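Local coordinates for protein inactive glucansucrase (Lactobacillus reuteri, PDB 5JBD) that is a catalytically inactive member of glycoside hydrolase family 70, a large multidomain protein built around a TIM barrel, and carries a bound calcium ion, at residues 300-305 / 810-815; 250-255 / 825-830; 566-571 / 615-620; 552-557 / 597-602. All blocks are in the same frame, centred on the assembly; numbering follows the deposited sequence.

Interaction 1: 300-305 / 810-815; sequences MNDMYH and KNYPDL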
loop_
_atom_site.group_PDB
_atom_site.type_symbol
_atom_site.label_atom_id
_atom_site.label_comp_id
_atom_site.label_asym_id
_atom_site.label_seq_id
_atom_site.Cartn_x
_atom_site.Cartn_y
_atom_site.Cartn_z
ATOM N N MET A 300 -21.931 5.469 -5.575
ATOM C CA MET A 300 -22.581 4.489 -4.717
ATOM C C MET A 300 -23.962 4.971 -4.251
ATOM O O MET A 300 -24.878 4.162 -4.136
ATOM C CB MET A 300 -21.643 4.083 -3.578
ATOM C CG MET A 300 -20.450 3.277 -4.125
ATOM S SD MET A 300 -19.224 2.841 -2.901
ATOM C CE MET A 300 -20.205 1.666 -1.979
ATOM N N ASN A 301 -24.132 6.278 -4.070
ATOM C CA ASN A 301 -25.469 6.847 -3.811
ATOM C C ASN A 301 -26.401 6.768 -5.037
ATOM O O ASN A 301 -27.590 6.466 -4.901
ATOM C CB ASN A 301 -25.391 8.293 -3.292
ATOM C CG ASN A 301 -26.742 8.823 -2.823
ATOM O OD1 ASN A 301 -27.495 8.123 -2.141
ATOM N ND2 ASN A 301 -27.064 10.054 -3.207
ATOM N N ASP A 302 -25.871 7.044 -6.218
ATOM C CA ASP A 302 -26.651 6.873 -7.461
ATOM C C ASP A 302 -27.127 5.436 -7.657
ATOM O O ASP A 302 -28.286 5.199 -8.010
ATOM C CB ASP A 302 -25.814 7.300 -8.671
ATOM C CG ASP A 302 -25.700 8.798 -8.802
ATOM O OD1 ASP A 302 -26.354 9.531 -8.016
ATOM O OD2 ASP A 302 -24.938 9.238 -9.695
ATOM N N MET A 303 -26.219 4.490 -7.424
ATOM C CA MET A 303 -26.491 3.076 -7.662
ATOM C C MET A 303 -27.400 2.469 -6.592
ATOM O O MET A 303 -28.292 1.681 -6.913
ATOM C CB MET A 303 -25.177 2.278 -7.727
ATOM C CG MET A 303 -24.312 2.535 -8.966
ATOM S SD MET A 303 -22.675 1.743 -8.843
ATOM C CE MET A 303 -23.176 0.029 -9.021
ATOM N N TYR A 304 -27.163 2.822 -5.328
ATOM C CA TYR A 304 -27.788 2.144 -4.193
ATOM C C TYR A 304 -28.605 3.014 -3.211
ATOM O O TYR A 304 -29.159 2.474 -2.258
ATOM C CB TYR A 304 -26.685 1.414 -3.404
ATOM C CG TYR A 304 -25.796 0.489 -4.239
ATOM C CD1 TYR A 304 -26.335 -0.595 -4.936
ATOM C CD2 TYR A 304 -24.400 0.669 -4.289
ATOM C CE1 TYR A 304 -25.514 -1.451 -5.684
ATOM C CE2 TYR A 304 -23.579 -0.178 -5.033
ATOM C CZ TYR A 304 -24.135 -1.237 -5.722
ATOM O OH TYR A 304 -23.308 -2.091 -6.443
ATOM N N HIS A 305 -28.633 4.334 -3.390
ATOM C CA HIS A 305 -29.445 5.234 -2.562
ATOM C C HIS A 305 -29.080 5.131 -1.070
ATOM O O HIS A 305 -29.882 4.749 -0.208
ATOM C CB HIS A 305 -30.917 4.992 -2.827
ATOM C CG HIS A 305 -31.250 4.956 -4.274
ATOM N ND1 HIS A 305 -31.221 6.082 -5.066
ATOM C CD2 HIS A 305 -31.579 3.926 -5.086
ATOM C CE1 HIS A 305 -31.558 5.753 -6.300
ATOM N NE2 HIS A 305 -31.777 4.450 -6.339
ATOM N N LYS A 810 -25.517 7.106 -19.361
ATOM C CA LYS A 810 -26.929 6.892 -19.662
ATOM C C LYS A 810 -27.809 6.778 -18.406
ATOM O O LYS A 810 -28.874 7.391 -18.327
ATOM C CB LYS A 810 -27.084 5.634 -20.514
ATOM C CG LYS A 810 -28.482 5.436 -21.075
ATOM C CD LYS A 810 -28.694 6.294 -22.299
ATOM C CE LYS A 810 -30.158 6.380 -22.722
ATOM N NZ LYS A 810 -30.290 7.157 -23.986
ATOM N N ASN A 811 -27.351 6.001 -17.430
ATOM C CA ASN A 811 -28.131 5.764 -16.217
ATOM C C ASN A 811 -27.951 6.844 -15.151
ATOM O O ASN A 811 -28.905 7.160 -14.450
ATOM C CB ASN A 811 -27.808 4.382 -15.649
ATOM C CG ASN A 811 -28.392 3.273 -16.490
ATOM O OD1 ASN A 811 -29.599 3.191 -16.624
ATOM N ND2 ASN A 811 -27.555 2.430 -17.059
ATOM N N TYR A 812 -26.742 7.405 -15.040
ATOM C CA TYR A 812 -26.388 8.354 -13.973
ATOM C C TYR A 812 -25.664 9.565 -14.556
ATOM O O TYR A 812 -24.495 9.809 -14.228
ATOM C CB TYR A 812 -25.515 7.671 -12.906
ATOM C CG TYR A 812 -25.996 6.299 -12.465
ATOM C CD1 TYR A 812 -27.247 6.125 -11.887
ATOM C CD2 TYR A 812 -25.194 5.165 -12.643
ATOM C CE1 TYR A 812 -27.677 4.867 -11.474
ATOM C CE2 TYR A 812 -25.617 3.907 -12.234
ATOM C CZ TYR A 812 -26.851 3.763 -11.653
ATOM O OH TYR A 812 -27.259 2.510 -11.267
ATOM N N PRO A 813 -26.366 10.360 -15.393
ATOM C CA PRO A 813 -25.700 11.478 -16.089
ATOM C C PRO A 813 -25.062 12.527 -15.156
ATOM O O PRO A 813 -24.087 13.179 -15.548
ATOM C CB PRO A 813 -26.821 12.096 -16.945
ATOM C CG PRO A 813 -28.100 11.614 -16.335
ATOM C CD PRO A 813 -27.801 10.276 -15.723
ATOM N N ASP A 814 -25.600 12.670 -13.942
ATOM C CA ASP A 814 -25.028 13.567 -12.908
ATOM C C ASP A 814 -23.532 13.327 -12.607
ATOM O O ASP A 814 -22.805 14.264 -12.249
ATOM C CB ASP A 814 -25.850 13.491 -11.603
ATOM C CG ASP A 814 -25.971 12.067 -11.073
ATOM O OD1 ASP A 814 -26.783 11.285 -11.612
ATOM O OD2 ASP A 814 -25.231 11.720 -10.147
ATOM N N LEU A 815 -23.078 12.082 -12.776
ATOM C CA LEU A 815 -21.669 11.742 -12.602
ATOM C C LEU A 815 -20.743 12.609 -13.445
ATOM O O LEU A 815 -19.618 12.901 -13.024
ATOM C CB LEU A 815 -21.414 10.260 -12.943
ATOM C CG LEU A 815 -22.017 9.220 -11.996
ATOM C CD1 LEU A 815 -21.744 7.817 -12.510
ATOM C CD2 LEU A 815 -21.480 9.396 -10.590
#
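Tyr812 slides its ring beneath Asp302 in the last turns of helix 291-304: CB of Asp302 stands 4.1 Å from the ring centroid of Tyr812, over the face, in a CH-pi contact. On the opposite face lies CB of its own neighbour Asn811, so the ring is held between the two. Tyr812 is the first residue to leave helical angles after helix 805-811. At the far end of its ring, the hydroxyl reaches Met303, whose CG packs 3.8 Å from CE2 of Tyr812, the two side chains crossing at about a right angle. The backbone O of Asp302 also comes to 3.5 Å from CE1 of Tyr812.

Beyond the ring the contact turns acidic. Asp302 and Asp814 meet tip to tip with their carboxylate planes 83° apart, and OD2 of Asp302 lies only 2.5 Å from OD2 of Asp814. Gln298, one turn earlier on helix 291-304, donates through NE2 to Asp814 OD2, while CD2 of Leu815 borders Asp302 OD2 at 3.6 Å.

Two charged carboxylates should repel at such a separation, so one of the pair probably carries a proton. The nearby negative charge, and perhaps the methyl of Leu815 beside Asp302, would favour the protonated form, whereas the N-H of Gln298 would favour charge on Asp814; which of the two holds the proton stays open.

Interaction 2: 250-255 / 825-830; sequences VVQAEN and VAPDPT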
loop_
_atom_site.group_PDB
_atom_site.type_symbol
_atom_site.label_atom_id
_atom_site.label_comp_id
_atom_site.label_asym_id
_atom_site.label_seq_id
_atom_site.Cartn_x
_atom_site.Cartn_y
_atom_site.Cartn_z
ATOM N N VAL A 250 -10.294 12.850 -16.941
ATOM C CA VAL A 250 -10.354 11.538 -17.621
ATOM C C VAL A 250 -10.028 10.400 -16.645
ATOM O O VAL A 250 -10.691 9.354 -16.653
ATOM C CB VAL A 250 -9.457 11.483 -18.895
ATOM C CG1 VAL A 250 -9.497 10.096 -19.530
ATOM C CG2 VAL A 250 -9.897 12.534 -19.921
ATOM N N VAL A 251 -9.025 10.606 -15.798
ATOM C CA VAL A 251 -8.694 9.642 -14.755
ATOM C C VAL A 251 -9.866 9.509 -13.767
ATOM O O VAL A 251 -10.194 8.394 -13.321
ATOM C CB VAL A 251 -7.381 10.010 -14.030
ATOM C CG1 VAL A 251 -7.106 9.058 -12.861
ATOM C CG2 VAL A 251 -6.218 9.955 -15.011
ATOM N N GLN A 252 -10.509 10.626 -13.444
ATOM C CA GLN A 252 -11.626 10.600 -12.481
ATOM C C GLN A 252 -12.775 9.760 -13.033
ATOM O O GLN A 252 -13.362 8.969 -12.295
ATOM C CB GLN A 252 -12.080 12.012 -12.118
ATOM C CG GLN A 252 -11.038 12.762 -11.302
ATOM C CD GLN A 252 -11.465 14.156 -10.891
ATOM O OE1 GLN A 252 -12.513 14.662 -11.299
ATOM N NE2 GLN A 252 -10.648 14.786 -10.059
ATOM N N ALA A 253 -13.060 9.896 -14.339
ATOM C CA ALA A 253 -14.056 9.046 -14.986
ATOM C C ALA A 253 -13.626 7.574 -14.985
ATOM O O ALA A 253 -14.445 6.692 -14.719
ATOM C CB ALA A 253 -14.346 9.531 -16.404
ATOM N N GLU A 254 -12.351 7.301 -15.252
ATOM C CA GLU A 254 -11.837 5.918 -15.191
ATOM C C GLU A 254 -11.971 5.264 -13.798
ATOM O O GLU A 254 -12.254 4.063 -13.705
ATOM C CB GLU A 254 -10.391 5.830 -15.740
ATOM C CG GLU A 254 -9.644 4.501 -15.543
ATOM C CD GLU A 254 -10.347 3.269 -16.104
ATOM O OE1 GLU A 254 -11.264 3.396 -16.947
ATOM O OE2 GLU A 254 -9.965 2.146 -15.690
ATOM N N ASN A 255 -11.800 6.033 -12.725
ATOM C CA ASN A 255 -12.014 5.488 -11.361
ATOM C C ASN A 255 -13.463 5.030 -11.159
ATOM O O ASN A 255 -13.703 3.964 -10.564
ATOM C CB ASN A 255 -11.631 6.504 -10.276
ATOM C CG ASN A 255 -10.145 6.795 -10.243
ATOM O OD1 ASN A 255 -9.308 5.935 -10.567
ATOM N ND2 ASN A 255 -9.807 8.015 -9.846
ATOM N N VAL A 825 -14.294 21.209 -12.860
ATOM C CA VAL A 825 -14.902 20.540 -14.022
ATOM C C VAL A 825 -15.345 19.124 -13.667
ATOM O O VAL A 825 -14.888 18.549 -12.670
ATOM C CB VAL A 825 -13.969 20.514 -15.260
ATOM C CG1 VAL A 825 -13.634 21.933 -15.707
ATOM C CG2 VAL A 825 -12.698 19.731 -14.996
ATOM N N ALA A 826 -16.267 18.586 -14.472
ATOM C CA ALA A 826 -16.805 17.248 -14.231
ATOM C C ALA A 826 -15.851 16.179 -14.751
ATOM O O ALA A 826 -15.063 16.444 -15.665
ATOM C CB ALA A 826 -18.168 17.084 -14.875
ATOM N N PRO A 827 -15.918 14.962 -14.177
ATOM C CA PRO A 827 -15.238 13.829 -14.821
ATOM C C PRO A 827 -15.643 13.721 -16.308
ATOM O O PRO A 827 -16.785 14.051 -16.670
ATOM C CB PRO A 827 -15.716 12.615 -14.027
ATOM C CG PRO A 827 -16.146 13.156 -12.700
ATOM C CD PRO A 827 -16.636 14.559 -12.957
ATOM N N ASP A 828 -14.688 13.312 -17.132
ATOM C CA ASP A 828 -14.783 13.378 -18.595
ATOM C C ASP A 828 -14.836 11.951 -19.135
ATOM O O ASP A 828 -13.802 11.289 -19.230
ATOM C CB ASP A 828 -13.562 14.115 -19.151
ATOM C CG ASP A 828 -13.599 14.288 -20.672
ATOM O OD1 ASP A 828 -14.554 13.833 -21.351
ATOM O OD2 ASP A 828 -12.630 14.867 -21.182
ATOM N N PRO A 829 -16.040 11.465 -19.469
ATOM C CA PRO A 829 -16.168 10.107 -19.967
ATOM C C PRO A 829 -15.908 9.977 -21.486
ATOM O O PRO A 829 -16.058 8.873 -22.025
ATOM C CB PRO A 829 -17.623 9.791 -19.650
ATOM C CG PRO A 829 -18.312 11.088 -19.906
ATOM C CD PRO A 829 -17.332 12.170 -19.524
ATOM N N THR A 830 -15.523 11.064 -22.168
ATOM C CA THR A 830 -15.368 11.026 -23.642
ATOM C C THR A 830 -14.063 10.393 -24.119
ATOM O O THR A 830 -13.882 10.207 -25.329
ATOM C CB THR A 830 -15.481 12.426 -24.292
ATOM O OG1 THR A 830 -14.366 13.250 -23.909
ATOM C CG2 THR A 830 -16.794 13.103 -23.924
#
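A loop laid along the start of a helix makes this contact: Pro827 and Asp828, from the irregular chain between helix 805-811 and strand 841-845, rest on Val250, Gln252 and Ala253 in the opening turns of helix 249-263. Ala253 is the middle of the patch. Its methyl lies 3.4 Å from the backbone O of Asp828, and Pro827 CB settles 3.8 Å from the backbone N of Ala253. The backbones come close here, with CA of Ala253 4.9 Å from CA of Pro827, and the side chain of Ala253 is only a methyl.

Next to Ala253, Gln252 offers its CB to Pro827 CB. The chain of Gln252 runs extended beyond CG, and its amide is held by other residues: OE1 accepts from Gln295, which itself touches Pro827, and NE2 donates to Asp291 and to the backbone O of Asn246. Nearer the helix start, Val250 and Asp828 run side by side, pointing the same way, with CG2 of Val250 3.8 Å from OD2 of Asp828. A backbone hydrogen bond between Asp828 and Pro249 ties the loop to the helix start.

CG of Asp828 is anti to the backbone N (chi1 -178°), and from there OD1 of Asp828 takes a hydrogen bond from OG1 of Thr830 at 2.6 Å, on its syn side, and a second from N of Thr830 at 3.0 Å, from above the carboxylate plane. That second bond, spanning Pro829, closes an Asx turn.

Interaction 3: 566-571 / 615-620; sequences RNLIDT and VWVPVI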
loop_
_atom_site.group_PDB
_atom_site.type_symbol
_atom_site.label_atom_id
_atom_site.label_comp_id
_atom_site.label_asym_id
_atom_site.label_seq_id
_atom_site.Cartn_x
_atom_site.Cartn_y
_atom_site.Cartn_z
ATOM N N ARG A 566 -21.320 -13.724 34.445
ATOM C CA ARG A 566 -20.376 -14.788 34.187
ATOM C C ARG A 566 -18.977 -14.218 33.987
ATOM O O ARG A 566 -18.795 -13.208 33.303
ATOM C CB ARG A 566 -20.795 -15.572 32.925
ATOM C CG ARG A 566 -19.905 -16.775 32.639
ATOM C CD ARG A 566 -20.543 -17.742 31.653
ATOM N NE ARG A 566 -20.538 -17.242 30.270
ATOM C CZ ARG A 566 -19.621 -17.521 29.330
ATOM N NH1 ARG A 566 -18.561 -18.298 29.578
ATOM N NH2 ARG A 566 -19.763 -17.011 28.108
ATOM N N ASN A 567 -17.997 -14.915 34.545
ATOM C CA ASN A 567 -16.589 -14.578 34.412
ATOM C C ASN A 567 -16.102 -15.066 33.046
ATOM O O ASN A 567 -15.585 -16.183 32.909
ATOM C CB ASN A 567 -15.806 -15.259 35.549
ATOM C CG ASN A 567 -14.381 -14.764 35.674
ATOM O OD1 ASN A 567 -13.868 -14.076 34.809
ATOM N ND2 ASN A 567 -13.728 -15.128 36.784
ATOM N N LEU A 568 -16.261 -14.222 32.034
ATOM C CA LEU A 568 -15.903 -14.597 30.660
ATOM C C LEU A 568 -14.403 -14.802 30.476
ATOM O O LEU A 568 -13.975 -15.804 29.892
ATOM C CB LEU A 568 -16.376 -13.539 29.669
ATOM C CG LEU A 568 -16.273 -13.931 28.184
ATOM C CD1 LEU A 568 -17.451 -14.806 27.796
ATOM C CD2 LEU A 568 -16.240 -12.692 27.314
ATOM N N ILE A 569 -13.618 -13.828 30.919
ATOM C CA ILE A 569 -12.157 -13.913 30.900
ATOM C C ILE A 569 -11.630 -13.359 32.219
ATOM O O ILE A 569 -12.067 -12.302 32.652
ATOM C CB ILE A 569 -11.528 -13.089 29.753
ATOM C CG1 ILE A 569 -12.070 -13.544 28.390
ATOM C CG2 ILE A 569 -9.998 -13.192 29.792
ATOM C CD1 ILE A 569 -11.582 -12.713 27.220
ATOM N N ASP A 570 -10.670 -14.060 32.820
ATOM C CA ASP A 570 -9.956 -13.585 34.009
ATOM C C ASP A 570 -8.471 -13.915 33.829
ATOM O O ASP A 570 -8.110 -14.769 33.010
ATOM C CB ASP A 570 -10.530 -14.238 35.278
ATOM C CG ASP A 570 -10.367 -13.370 36.550
ATOM O OD1 ASP A 570 -9.559 -12.416 36.567
ATOM O OD2 ASP A 570 -11.047 -13.676 37.555
ATOM N N THR A 571 -7.615 -13.225 34.579
ATOM C CA THR A 571 -6.163 -13.395 34.471
ATOM C C THR A 571 -5.656 -14.383 35.539
ATOM O O THR A 571 -6.120 -14.352 36.681
ATOM C CB THR A 571 -5.444 -12.032 34.582
ATOM O OG1 THR A 571 -5.987 -11.125 33.606
ATOM C CG2 THR A 571 -3.967 -12.161 34.349
ATOM N N VAL A 615 -13.149 -9.731 32.065
ATOM C CA VAL A 615 -14.370 -9.433 31.315
ATOM C C VAL A 615 -15.582 -10.166 31.899
ATOM O O VAL A 615 -15.523 -11.402 32.119
ATOM C CB VAL A 615 -14.204 -9.789 29.822
ATOM C CG1 VAL A 615 -15.443 -9.347 29.032
ATOM C CG2 VAL A 615 -12.944 -9.143 29.271
ATOM N N TRP A 616 -16.666 -9.416 32.125
ATOM C CA TRP A 616 -17.911 -9.942 32.724
ATOM C C TRP A 616 -19.096 -9.703 31.806
ATOM O O TRP A 616 -19.246 -8.597 31.273
ATOM C CB TRP A 616 -18.193 -9.266 34.078
ATOM C CG TRP A 616 -17.110 -9.561 35.074
ATOM C CD1 TRP A 616 -15.978 -8.847 35.285
ATOM C CD2 TRP A 616 -17.035 -10.698 35.932
ATOM N NE1 TRP A 616 -15.202 -9.453 36.244
ATOM C CE2 TRP A 616 -15.830 -10.596 36.658
ATOM C CE3 TRP A 616 -17.876 -11.803 36.159
ATOM C CZ2 TRP A 616 -15.438 -11.552 37.601
ATOM C CZ3 TRP A 616 -17.485 -12.758 37.106
ATOM C CH2 TRP A 616 -16.271 -12.626 37.806
ATOM N N VAL A 617 -19.939 -10.725 31.643
ATOM C CA VAL A 617 -21.186 -10.612 30.866
ATOM C C VAL A 617 -22.363 -11.254 31.598
ATOM O O VAL A 617 -22.161 -12.170 32.392
ATOM C CB VAL A 617 -21.065 -11.244 29.450
ATOM C CG1 VAL A 617 -20.029 -10.497 28.627
ATOM C CG2 VAL A 617 -20.741 -12.731 29.506
ATOM N N PRO A 618 -23.590 -10.797 31.320
ATOM C CA PRO A 618 -24.745 -11.445 31.949
ATOM C C PRO A 618 -24.851 -12.958 31.692
ATOM O O PRO A 618 -24.527 -13.432 30.607
ATOM C CB PRO A 618 -25.944 -10.714 31.323
ATOM C CG PRO A 618 -25.403 -9.365 30.944
ATOM C CD PRO A 618 -23.988 -9.617 30.523
ATOM N N VAL A 619 -25.281 -13.691 32.713
ATOM C CA VAL A 619 -25.674 -15.093 32.581
ATOM C C VAL A 619 -26.941 -15.119 31.714
ATOM O O VAL A 619 -27.874 -14.367 31.985
ATOM C CB VAL A 619 -25.994 -15.719 33.968
ATOM C CG1 VAL A 619 -26.638 -17.100 33.822
ATOM C CG2 VAL A 619 -24.732 -15.813 34.828
ATOM N N ILE A 620 -26.962 -15.968 30.691
ATOM C CA ILE A 620 -28.128 -16.136 29.808
ATOM C C ILE A 620 -28.379 -17.598 29.442
ATOM O O ILE A 620 -27.503 -18.452 29.616
ATOM C CB ILE A 620 -27.958 -15.355 28.488
ATOM C CG1 ILE A 620 -26.675 -15.781 27.754
ATOM C CG2 ILE A 620 -27.941 -13.866 28.762
ATOM C CD1 ILE A 620 -26.608 -15.312 26.313
HETATM O O HOH W 1 -23.286 -15.681 29.486
#
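Strands 566-571 and 615-618 run antiparallel, 160° between their directions, with Arg566 and Val617 as a hydrogen-bonded pair and Asn567 facing Trp616 in a non-hydrogen-bonded one. N of Arg566 donates to O of Val617 at 2.7 Å, and N of Val617 returns a bond to O of Arg566. Beyond Asn567, the centre of an inverse gamma turn, the register slips by one: Leu568 and Ile569 both face Val615, a classic beta bulge. O of Val615 receives weak bonds from both of their N atoms, while N of Val615 makes a sound bond of 2.9 Å to O of Ile569.

Trp616 spreads its six-membered ring against Asn567. CA of Asn567 sits over a face of the indole, its CB lies 3.4 Å from CZ3 of Trp616, and the amide tilts 25° from the ring plane. ND2 of Asn567 also donates to OD2 of Asp570 at 3.1 Å and to the backbone O of Pro586, which fixes the amide above the ring.

The bulge brings Leu568 to the aliphatic side. There CD2 of Leu568 lies 3.8 Å from CG1 of Val615, and CD1 of Leu568 reaches CG2 of Val617. Helix 483-496 covers this face, Ala492 touching Leu568 and Phe496 touching Val617. At the strand end, a water accepts from NE of Arg566 at 3.3 Å and donates to O of Pro618.

Two N-H groups thus share one carbonyl, each weakly, as expected at a classic bulge, while the extra residue puts Leu568 against Val615 and helix 483-496.

Interaction 4: 552-557 / 597-602; sequences VAINMG and LKVTVK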
loop_
_atom_site.group_PDB
_atom_site.type_symbol
_atom_site.label_atom_id
_atom_site.label_comp_id
_atom_site.label_asym_id
_atom_site.label_seq_id
_atom_site.Cartn_x
_atom_site.Cartn_y
_atom_site.Cartn_z
ATOM N N VAL A 552 -12.412 -3.901 43.832
ATOM C CA VAL A 552 -12.922 -2.754 43.075
ATOM C C VAL A 552 -14.425 -2.888 42.875
ATOM O O VAL A 552 -14.944 -4.000 42.835
ATOM C CB VAL A 552 -12.236 -2.605 41.701
ATOM C CG1 VAL A 552 -10.755 -2.297 41.888
ATOM C CG2 VAL A 552 -12.403 -3.857 40.846
ATOM N N ALA A 553 -15.099 -1.747 42.708
ATOM C CA ALA A 553 -16.549 -1.697 42.549
ATOM C C ALA A 553 -16.877 -1.178 41.144
ATOM O O ALA A 553 -16.536 -0.042 40.822
ATOM C CB ALA A 553 -17.153 -0.781 43.603
ATOM N N ILE A 554 -17.515 -2.020 40.327
ATOM C CA ILE A 554 -17.876 -1.685 38.937
ATOM C C ILE A 554 -19.358 -1.334 38.857
ATOM O O ILE A 554 -20.194 -2.107 39.299
ATOM C CB ILE A 554 -17.641 -2.879 37.970
ATOM C CG1 ILE A 554 -16.280 -3.534 38.212
ATOM C CG2 ILE A 554 -17.800 -2.437 36.511
ATOM C CD1 ILE A 554 -15.112 -2.574 38.215
ATOM N N ASN A 555 -19.689 -0.187 38.282
ATOM C CA ASN A 555 -21.084 0.183 38.107
ATOM C C ASN A 555 -21.647 -0.384 36.801
ATOM O O ASN A 555 -21.416 0.176 35.722
ATOM C CB ASN A 555 -21.271 1.697 38.134
ATOM C CG ASN A 555 -22.734 2.094 38.064
ATOM O OD1 ASN A 555 -23.620 1.247 38.233
ATOM N ND2 ASN A 555 -23.003 3.380 37.862
ATOM N N MET A 556 -22.425 -1.459 36.909
ATOM C CA MET A 556 -23.083 -2.073 35.749
ATOM C C MET A 556 -24.339 -1.314 35.293
ATOM O O MET A 556 -24.819 -1.529 34.172
ATOM C CB MET A 556 -23.428 -3.537 36.051
ATOM C CG MET A 556 -22.256 -4.372 36.572
ATOM S SD MET A 556 -20.816 -4.386 35.477
ATOM C CE MET A 556 -21.468 -5.311 34.098
ATOM N N GLY A 557 -24.871 -0.457 36.161
ATOM C CA GLY A 557 -26.046 0.355 35.870
ATOM C C GLY A 557 -27.310 -0.111 36.568
ATOM O O GLY A 557 -27.422 -1.271 36.973
ATOM N N LEU A 597 -20.971 -4.302 40.866
ATOM C CA LEU A 597 -20.268 -5.583 40.887
ATOM C C LEU A 597 -18.912 -5.448 41.597
ATOM O O LEU A 597 -18.095 -4.608 41.225
ATOM C CB LEU A 597 -20.060 -6.100 39.456
ATOM C CG LEU A 597 -19.660 -7.570 39.342
ATOM C CD1 LEU A 597 -20.829 -8.466 39.718
ATOM C CD2 LEU A 597 -19.159 -7.893 37.942
ATOM N N LYS A 598 -18.680 -6.304 42.589
ATOM C CA LYS A 598 -17.465 -6.297 43.417
ATOM C C LYS A 598 -16.485 -7.331 42.890
ATOM O O LYS A 598 -16.809 -8.509 42.853
ATOM C CB LYS A 598 -17.822 -6.667 44.890
ATOM C CG LYS A 598 -18.091 -5.480 45.827
ATOM C CD LYS A 598 -16.800 -5.045 46.532
ATOM C CE LYS A 598 -16.568 -3.552 46.441
ATOM N NZ LYS A 598 -15.211 -3.166 46.903
ATOM N N VAL A 599 -15.281 -6.907 42.531
ATOM C CA VAL A 599 -14.327 -7.791 41.866
ATOM C C VAL A 599 -12.961 -7.663 42.537
ATOM O O VAL A 599 -12.572 -6.565 42.948
ATOM C CB VAL A 599 -14.207 -7.426 40.348
ATOM C CG1 VAL A 599 -13.239 -8.359 39.635
ATOM C CG2 VAL A 599 -15.573 -7.480 39.660
ATOM N N THR A 600 -12.230 -8.775 42.608
ATOM C CA THR A 600 -10.843 -8.781 43.079
ATOM C C THR A 600 -9.836 -8.817 41.932
ATOM O O THR A 600 -9.949 -9.648 41.028
ATOM C CB THR A 600 -10.579 -9.986 44.010
ATOM O OG1 THR A 600 -11.532 -9.973 45.062
ATOM C CG2 THR A 600 -9.179 -9.937 44.610
ATOM N N VAL A 601 -8.831 -7.937 42.001
ATOM C CA VAL A 601 -7.854 -7.748 40.930
ATOM C C VAL A 601 -6.451 -7.578 41.487
ATOM O O VAL A 601 -6.288 -7.191 42.638
ATOM C CB VAL A 601 -8.204 -6.506 40.073
ATOM C CG1 VAL A 601 -9.594 -6.661 39.442
ATOM C CG2 VAL A 601 -8.134 -5.212 40.881
ATOM N N LYS A 602 -5.452 -7.824 40.645
ATOM C CA LYS A 602 -4.042 -7.548 40.950
ATOM C C LYS A 602 -3.214 -7.524 39.677
ATOM O O LYS A 602 -3.695 -7.922 38.612
ATOM C CB LYS A 602 -3.475 -8.599 41.899
ATOM C CG LYS A 602 -3.260 -9.970 41.269
ATOM C CD LYS A 602 -2.870 -11.014 42.314
ATOM C CE LYS A 602 -1.363 -11.161 42.425
ATOM N NZ LYS A 602 -0.741 -11.753 41.198
#
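Four main-chain hydrogen bonds join Val552 to Val599 and Ile554 to Leu597, each pair bonded in both directions. N of Ile554 meets O of Leu597 at 2.8 Å and almost straight, 175° at the hydrogen; N of Val552 reaches O of Val599 at the same distance. Between them Ala553 faces Lys598 as a non-hydrogen-bonded pair, where CA of Lys598 makes a CA-H...O contact to O of Val552. At the end of the strand, OD1 of Asn555 accepts from N of Gly557, closing an Asx turn.

On the outer face Lys598 folds over Ala553. Its chain, bent at chi2 and chi3, brings CE 4.0 Å from CB of Ala553, and NZ goes on to OG of Ser551.

The other face is aliphatic. CG2 of Val552 lies 3.4 Å from O of Val599 and also meets CB of Val599, while CG1 of Val552 turns to CG2 of Val601 at 4.0 Å, those two side chains crossing at about a right angle. Ile554 leans CG1 toward CG2 of Val599. CG of Met556, anti to the carbonyl carbon (chi1 -52°), lies 4.0 Å from CB of Leu597.

Ala512, Leu540 and Trp616, from strands 510-515, 537-542 and 612-618, pack against these residues. One sheet facing another across an aliphatic core is the pattern of a beta sandwich, consistent with the C domain that accompanies the barrel in this family.

How the interactions relate
The four contacts form two clusters, their centres 48 to 59 Å apart from one cluster to the other. Interactions 1 and 2, 14 Å apart, touch where Leu815 O meets Pro827 CD: the chain from 810 to 830 runs past helices 291-304 and 249-263. Interactions 3 and 4, 12 Å apart, belong to facing antiparallel sheets, with Trp616 packed on Leu597 and Val599. In sequence, interaction 2 encloses interaction 1, which encloses the alternating strands of interactions 3 and 4. That beta region lies between barrel strands 460-464 and 652-654, whereas interactions 1 and 2 bring together sequence-distant parts, in keeping with the circularly permuted barrel of family 70.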